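Local coordinates for RNA-binding protein Smaug (Drosophila melanogaster, PDB 1OXJ), which probably binds RNA through its SAM domain, as the RNA-binding region of the Drosophila protein Smaug, at residues Thr38-Leu42 / Ser52-Ala56. Sequence-based numbering, arbitrary orientation.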
loop_
_atom_site.group_PDB
_atom_site.type_symbol
_atom_site.label_atom_id
_atom_site.label_comp_id
_atom_site.label_asym_id
_atom_site.label_seq_id
_atom_site.Cartn_x
_atom_site.Cartn_y
_atom_site.Cartn_z
ATOM N N THR A 38 -6.633 2.013 -18.974
ATOM C CA THR A 38 -7.609 0.959 -19.248
ATOM C C THR A 38 -6.938 -0.131 -20.076
ATOM O O THR A 38 -5.910 0.116 -20.720
ATOM C CB THR A 38 -8.818 1.500 -20.040
ATOM O OG1 THR A 38 -8.359 2.170 -21.220
ATOM C CG2 THR A 38 -9.623 2.464 -19.192
ATOM N N GLU A 39 -7.510 -1.333 -20.059
ATOM C CA GLU A 39 -6.952 -2.454 -20.810
ATOM C C GLU A 39 -6.867 -2.109 -22.290
ATOM O O GLU A 39 -5.915 -2.486 -22.980
ATOM C CB GLU A 39 -7.818 -3.711 -20.617
ATOM C CG GLU A 39 -7.348 -4.928 -21.402
ATOM C CD GLU A 39 -8.185 -6.175 -21.121
ATOM O OE1 GLU A 39 -9.415 -6.048 -20.955
ATOM O OE2 GLU A 39 -7.617 -7.282 -21.080
ATOM N N ASP A 40 -7.868 -1.372 -22.759
ATOM C CA ASP A 40 -7.965 -0.958 -24.151
ATOM C C ASP A 40 -6.806 -0.035 -24.533
ATOM O O ASP A 40 -6.206 -0.178 -25.595
ATOM C CB ASP A 40 -9.314 -0.270 -24.355
ATOM C CG ASP A 40 -9.648 -0.052 -25.806
ATOM O OD1 ASP A 40 -9.280 -0.903 -26.646
ATOM O OD2 ASP A 40 -10.301 0.969 -26.105
ATOM N N PHE A 41 -6.490 0.909 -23.650
ATOM C CA PHE A 41 -5.390 1.833 -23.880
ATOM C C PHE A 41 -4.064 1.077 -23.962
ATOM O O PHE A 41 -3.240 1.340 -24.836
ATOM C CB PHE A 41 -5.311 2.857 -22.736
ATOM C CG PHE A 41 -3.962 3.519 -22.605
ATOM C CD1 PHE A 41 -3.536 4.465 -23.534
ATOM C CD2 PHE A 41 -3.095 3.153 -21.574
ATOM C CE1 PHE A 41 -2.269 5.030 -23.445
ATOM C CE2 PHE A 41 -1.827 3.712 -21.473
ATOM C CZ PHE A 41 -1.407 4.653 -22.410
ATOM N N LEU A 42 -3.857 0.149 -23.036
ATOM C CA LEU A 42 -2.618 -0.613 -23.003
ATOM C C LEU A 42 -2.409 -1.432 -24.274
ATOM O O LEU A 42 -1.315 -1.434 -24.851
ATOM C CB LEU A 42 -2.596 -1.527 -21.772
ATOM C CG LEU A 42 -2.587 -0.784 -20.433
ATOM C CD1 LEU A 42 -2.793 -1.778 -19.295
ATOM C CD2 LEU A 42 -1.256 -0.020 -20.275
ATOM N N SER A 52 -1.942 -6.406 -20.518
ATOM C CA SER A 52 -2.900 -5.301 -20.563
ATOM C C SER A 52 -4.004 -5.592 -19.561
ATOM O O SER A 52 -4.374 -4.737 -18.752
ATOM C CB SER A 52 -3.508 -5.155 -21.964
ATOM O OG SER A 52 -2.555 -4.675 -22.901
ATOM N N HIS A 53 -4.528 -6.813 -19.612
ATOM C CA HIS A 53 -5.586 -7.216 -18.700
ATOM C C HIS A 53 -5.105 -7.199 -17.248
ATOM O O HIS A 53 -5.772 -6.654 -16.374
ATOM C CB HIS A 53 -6.093 -8.620 -19.060
ATOM C CG HIS A 53 -7.236 -9.078 -18.209
ATOM N ND1 HIS A 53 -8.427 -8.388 -18.131
ATOM C CD2 HIS A 53 -7.360 -10.140 -17.378
ATOM C CE1 HIS A 53 -9.236 -9.005 -17.287
ATOM N NE2 HIS A 53 -8.612 -10.071 -16.816
ATOM N N LYS A 54 -3.941 -7.789 -16.993
ATOM C CA LYS A 54 -3.412 -7.836 -15.640
ATOM C C LYS A 54 -3.129 -6.452 -15.060
ATOM O O LYS A 54 -3.512 -6.160 -13.929
ATOM C CB LYS A 54 -2.135 -8.671 -15.596
ATOM C CG LYS A 54 -1.598 -8.870 -14.193
ATOM C CD LYS A 54 -0.285 -9.631 -14.233
ATOM C CE LYS A 54 0.220 -9.941 -12.837
ATOM N NZ LYS A 54 1.516 -10.673 -12.887
ATOM N N LEU A 55 -2.463 -5.600 -15.830
ATOM C CA LEU A 55 -2.154 -4.259 -15.347
ATOM C C LEU A 55 -3.437 -3.460 -15.148
ATOM O O LEU A 55 -3.564 -2.702 -14.187
ATOM C CB LEU A 55 -1.216 -3.540 -16.325
ATOM C CG LEU A 55 -0.722 -2.150 -15.904
ATOM C CD1 LEU A 55 -0.154 -2.191 -14.493
ATOM C CD2 LEU A 55 0.339 -1.681 -16.890
ATOM N N ALA A 56 -4.404 -3.641 -16.041
ATOM C CA ALA A 56 -5.663 -2.921 -15.909
ATOM C C ALA A 56 -6.335 -3.342 -14.605
ATOM O O ALA A 56 -6.913 -2.517 -13.904
ATOM C CB ALA A 56 -6.574 -3.221 -17.100
#
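Glu39 reaches across to helix 49-77 at Ser52, His53 and Ala56, while Leu42, one turn on, sits against Ser52 and Leu55. With CG anti to the backbone N (chi1 178°) and an extended chain, Glu39 runs alongside helix 49-77: Glu39 CB meets Ala56 CB at 3.8 Å, Glu39 CG passes the backbone at Ser52 C and His53 N, and the carboxylate ends beside the His53 ring. There Glu39 OE2 lies at the edge of the His53 ring, near its plane, 3.3 Å from His53 ND1, with carboxylate and imidazole planes 31° apart. Ala56 CB also abuts the start of helix 39-44, 3.6 Å from Glu39 N. Deeper in, Leu42 CB packs on Ser52 OG at 3.3 Å, and Leu42 CD1 meets Leu55 CB at 3.8 Å, the two leucines crossing at about a right angle. The Ser52 hydroxyl, though buried, is hydrogen-bonded to Thr48 O, just ahead of helix 49-77; Leu25, Ile37 and Val47 also touch Leu42. Cutting Glu39 back to an alanine is likely to leave the His53 ring edge without its acidic neighbour and to open a gap where CG packed on Ser52 C and His53 N. The contact thus joins two SAM-domain helices through an apolar inner side, where Leu42 and Leu55 meet, and a more polar margin, where a carboxylate this close might modestly favour a protonated His53, though solvent would weaken the effect.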